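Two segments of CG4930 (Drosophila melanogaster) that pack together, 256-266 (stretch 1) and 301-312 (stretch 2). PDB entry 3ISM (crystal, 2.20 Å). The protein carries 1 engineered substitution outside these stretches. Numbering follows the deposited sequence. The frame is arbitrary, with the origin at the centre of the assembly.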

# COMPACT_ATOMS: atom_id res chain seq x y z
N ILE C 256 -13.21 46.22 4.86
CA ILE C 256 -14.00 46.06 6.09
C ILE C 256 -13.86 47.32 6.97
O ILE C 256 -14.86 47.86 7.46
CB ILE C 256 -13.58 44.79 6.89
CG1 ILE C 256 -13.97 43.51 6.13
CG2 ILE C 256 -14.20 44.77 8.29
CD1 ILE C 256 -13.39 42.22 6.71
N TRP C 257 -12.62 47.78 7.12
CA TRP C 257 -12.31 49.00 7.86
C TRP C 257 -12.91 50.25 7.20
O TRP C 257 -13.23 51.22 7.88
CB TRP C 257 -10.80 49.15 8.03
CG TRP C 257 -10.40 49.96 9.24
CD1 TRP C 257 -10.36 51.32 9.35
CD2 TRP C 257 -9.97 49.45 10.52
NE1 TRP C 257 -9.94 51.69 10.60
CE2 TRP C 257 -9.70 50.56 11.34
CE3 TRP C 257 -9.81 48.16 11.04
CZ2 TRP C 257 -9.26 50.42 12.66
CZ3 TRP C 257 -9.37 48.02 12.35
CH2 TRP C 257 -9.10 49.15 13.15
N LYS C 258 -13.05 50.24 5.87
CA LYS C 258 -13.72 51.32 5.15
C LYS C 258 -15.23 51.28 5.36
O LYS C 258 -15.83 52.28 5.77
CB LYS C 258 -13.39 51.29 3.65
CG LYS C 258 -12.46 52.39 3.16
CD LYS C 258 -11.00 51.95 3.12
CE LYS C 258 -10.12 53.05 2.54
NZ LYS C 258 -8.77 52.54 2.19
N LEU C 259 -15.83 50.12 5.09
CA LEU C 259 -17.27 49.89 5.23
C LEU C 259 -17.82 50.34 6.59
O LEU C 259 -18.93 50.87 6.68
CB LEU C 259 -17.59 48.41 5.02
CG LEU C 259 -17.64 47.86 3.59
CD1 LEU C 259 -17.26 46.38 3.56
CD2 LEU C 259 -19.01 48.09 2.96
N LEU C 260 -17.02 50.11 7.63
CA LEU C 260 -17.43 50.37 9.00
C LEU C 260 -17.01 51.75 9.53
O LEU C 260 -17.68 52.30 10.40
CB LEU C 260 -16.85 49.28 9.92
CG LEU C 260 -17.36 47.85 9.80
CD1 LEU C 260 -16.53 46.96 10.70
CD2 LEU C 260 -18.84 47.73 10.16
N PHE C 261 -15.92 52.30 9.00
CA PHE C 261 -15.32 53.50 9.60
C PHE C 261 -15.06 54.69 8.66
O PHE C 261 -14.32 55.61 9.03
CB PHE C 261 -14.04 53.13 10.37
CG PHE C 261 -14.22 52.00 11.34
CD1 PHE C 261 -15.04 52.13 12.45
CD2 PHE C 261 -13.56 50.79 11.14
CE1 PHE C 261 -15.21 51.08 13.34
CE2 PHE C 261 -13.72 49.73 12.03
CZ PHE C 261 -14.55 49.88 13.13
N ASP C 262 -15.67 54.69 7.48
CA ASP C 262 -15.63 55.87 6.60
C ASP C 262 -16.50 56.98 7.18
O ASP C 262 -16.26 58.17 6.95
CB ASP C 262 -16.09 55.53 5.17
CG ASP C 262 -14.98 54.89 4.33
OD1 ASP C 262 -13.79 55.19 4.57
OD2 ASP C 262 -15.32 54.10 3.43
N GLY C 263 -17.52 56.57 7.94
CA GLY C 263 -18.38 57.47 8.69
C GLY C 263 -19.17 56.63 9.68
O GLY C 263 -18.60 55.77 10.36
N THR C 264 -20.48 56.86 9.75
CA THR C 264 -21.38 55.97 10.48
C THR C 264 -21.98 54.99 9.49
O THR C 264 -22.72 55.39 8.59
CB THR C 264 -22.49 56.74 11.22
OG1 THR C 264 -21.90 57.78 12.01
CG2 THR C 264 -23.29 55.81 12.12
N PRO C 265 -21.66 53.69 9.63
CA PRO C 265 -22.04 52.69 8.63
C PRO C 265 -23.54 52.38 8.62
O PRO C 265 -24.17 52.25 9.67
CB PRO C 265 -21.23 51.45 9.04
CG PRO C 265 -20.99 51.61 10.49
CD PRO C 265 -20.93 53.09 10.77
N SER C 266 -24.09 52.26 7.41
CA SER C 266 -25.48 51.89 7.21
C SER C 266 -25.69 50.41 7.53
O SER C 266 -24.73 49.64 7.60
CB SER C 266 -25.90 52.18 5.77
OG SER C 266 -25.07 51.49 4.85
N ASP C 301 -11.92 46.58 19.12
CA ASP C 301 -11.66 47.80 19.90
C ASP C 301 -12.14 49.06 19.17
O ASP C 301 -12.59 50.01 19.81
CB ASP C 301 -10.16 47.92 20.22
CG ASP C 301 -9.68 46.85 21.20
OD1 ASP C 301 -10.50 46.00 21.63
OD2 ASP C 301 -8.47 46.86 21.54
N GLU C 302 -12.03 49.06 17.85
CA GLU C 302 -12.53 50.16 17.03
C GLU C 302 -14.06 50.13 16.88
O GLU C 302 -14.69 51.19 16.80
CB GLU C 302 -11.83 50.18 15.67
CG GLU C 302 -11.89 51.54 14.94
CD GLU C 302 -11.39 52.70 15.79
OE1 GLU C 302 -10.36 52.55 16.48
OE2 GLU C 302 -12.03 53.77 15.76
N VAL C 303 -14.63 48.93 16.84
CA VAL C 303 -16.09 48.76 16.83
C VAL C 303 -16.69 49.34 18.13
O VAL C 303 -17.71 50.04 18.10
CB VAL C 303 -16.49 47.26 16.65
CG1 VAL C 303 -17.92 47.00 17.12
CG2 VAL C 303 -16.33 46.84 15.19
N LEU C 304 -16.02 49.06 19.25
CA LEU C 304 -16.44 49.53 20.56
C LEU C 304 -16.13 51.01 20.83
O LEU C 304 -16.82 51.66 21.62
CB LEU C 304 -15.84 48.65 21.66
CG LEU C 304 -16.25 47.17 21.62
CD1 LEU C 304 -15.41 46.34 22.58
CD2 LEU C 304 -17.74 46.96 21.89
N THR C 305 -15.09 51.56 20.19
CA THR C 305 -14.81 53.00 20.34
C THR C 305 -15.82 53.83 19.53
O THR C 305 -16.30 54.87 19.99
CB THR C 305 -13.35 53.37 19.97
OG1 THR C 305 -12.45 52.49 20.66
CG2 THR C 305 -13.03 54.81 20.37
N LYS C 306 -16.18 53.35 18.35
CA LYS C 306 -17.17 54.01 17.49
C LYS C 306 -18.61 53.71 17.90
O LYS C 306 -19.55 54.22 17.27
CB LYS C 306 -16.95 53.61 16.02
CG LYS C 306 -15.68 54.18 15.40
CD LYS C 306 -15.96 55.47 14.66
CE LYS C 306 -14.67 56.19 14.31
NZ LYS C 306 -14.14 56.96 15.48
N GLU C 307 -18.78 52.90 18.94
CA GLU C 307 -20.09 52.49 19.48
C GLU C 307 -20.96 51.74 18.46
O GLU C 307 -22.18 51.95 18.41
CB GLU C 307 -20.86 53.67 20.07
CG GLU C 307 -20.13 54.43 21.15
CD GLU C 307 -21.06 54.96 22.22
OE1 GLU C 307 -21.83 55.91 21.94
OE2 GLU C 307 -21.01 54.42 23.34
N LEU C 308 -20.33 50.87 17.68
CA LEU C 308 -21.06 50.04 16.72
C LEU C 308 -21.57 48.79 17.42
O LEU C 308 -21.21 47.66 17.06
CB LEU C 308 -20.18 49.71 15.52
CG LEU C 308 -19.66 50.92 14.72
CD1 LEU C 308 -18.89 50.47 13.47
CD2 LEU C 308 -20.80 51.89 14.35
N LEU C 309 -22.42 49.01 18.42
CA LEU C 309 -22.95 47.97 19.30
C LEU C 309 -23.76 46.91 18.56
O LEU C 309 -23.68 45.73 18.91
CB LEU C 309 -23.84 48.60 20.38
CG LEU C 309 -23.29 48.78 21.80
CD1 LEU C 309 -21.92 49.47 21.84
CD2 LEU C 309 -24.34 49.53 22.63
N ASP C 310 -24.52 47.35 17.56
CA ASP C 310 -25.30 46.45 16.70
C ASP C 310 -24.37 45.50 15.96
O ASP C 310 -24.66 44.30 15.85
CB ASP C 310 -26.12 47.24 15.69
CG ASP C 310 -27.22 48.05 16.33
OD1 ASP C 310 -27.39 49.23 15.94
OD2 ASP C 310 -27.92 47.52 17.23
N PHE C 311 -23.25 46.04 15.47
CA PHE C 311 -22.27 45.23 14.76
C PHE C 311 -21.62 44.25 15.73
O PHE C 311 -21.51 43.07 15.43
CB PHE C 311 -21.22 46.10 14.06
CG PHE C 311 -20.34 45.32 13.10
CD1 PHE C 311 -20.81 44.95 11.84
CD2 PHE C 311 -19.04 44.96 13.45
CE1 PHE C 311 -20.01 44.24 10.96
CE2 PHE C 311 -18.23 44.25 12.57
CZ PHE C 311 -18.71 43.89 11.32
N TRP C 312 -21.23 44.74 16.91
CA TRP C 312 -20.57 43.89 17.90
C TRP C 312 -21.43 42.68 18.29
O TRP C 312 -21.00 41.54 18.14
CB TRP C 312 -20.15 44.70 19.15
CG TRP C 312 -19.58 43.87 20.29
CD1 TRP C 312 -20.05 43.82 21.58
CD2 TRP C 312 -18.44 42.99 20.24
NE1 TRP C 312 -19.27 42.96 22.33
CE2 TRP C 312 -18.28 42.44 21.54
CE3 TRP C 312 -17.54 42.61 19.23
CZ2 TRP C 312 -17.25 41.54 21.84
CZ3 TRP C 312 -16.53 41.71 19.55
CH2 TRP C 312 -16.40 41.18 20.84

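The helical part of stretch 1 and helix 301-305 run nearly parallel, with 9° between their N-to-C directions and a closest axial approach of 11.4 Å. That spacing is too wide for the backbones to touch, so side chains must fill the gap; the nearest CA pairs, Leu 260 CA to Val 303 CA and Phe 261 CA to Lys 306 CA, both lie 8.1 Å apart. The second stretch then turns. Glu 307 leaves the helical region with positive phi (60/40), Leu 308 N donates to Val 303 O at 2.8 Å, and Leu 308 takes the N-cap position of the helix that starts at 309. Leu 308 and Phe 311, after the turn, join Glu 302, Val 303 and Lys 306 at the interface.

No hydrogen bond crosses between the stretches, and the 427 Å² buried between them (both sides summed) rests on van der Waals and CH-pi contacts. Phe 261 gives up the largest area, 89 Å². Its CA-to-CB bond points toward stretch 2, and with chi1 in the m well the ring reaches Glu 302 and Val 303 in the helix, and Lys 306 and Leu 308 beyond it. Glu 302 CG lies 3.7 Å from the centroid of the Phe 261 ring and 16° off the normal, a CH-pi contact over one face. Further contacts are Phe 261 CD1 to Lys 306 CG at 3.6 Å and Phe 261 CE1 to Leu 308 CD1 at 3.7 Å. A flat, wide ring suits this position because it can meet several neighbours at once.

Glu 302 and Lys 306 contribute aliphatic carbon here. Glu 302 CG also meets Trp 257 CZ2 at 3.7 Å, the indole end coming nearer although its CA-to-CB bond points sideways. The charged ends of Glu 302 and Lys 306 pair within their own stretch, in a long salt bridge of 3.8 Å between Lys 306 NZ and Glu 302 OE2.

The second CH-pi contact reverses the roles: Phe 311, with chi1 t, offers its face to Leu 260. Leu 260 CD2 sits 3.8 Å from the Phe 311 centroid, 13° off the normal, while Leu 260 CD1 reaches Phe 311 CE2 at 3.7 Å. Both residues are buried, as apolar side chains with no polar group to satisfy can be.

Leu 308 links these contacts. Leu 308 CD1 lies 4.3 Å from Leu 260 CB and 3.8 Å from Pro 265 CG, and Leu 308 CD2 lies 3.8 Å from Pro 265 CD, so the branched leucine tip touches both the helix and the following loop of stretch 1.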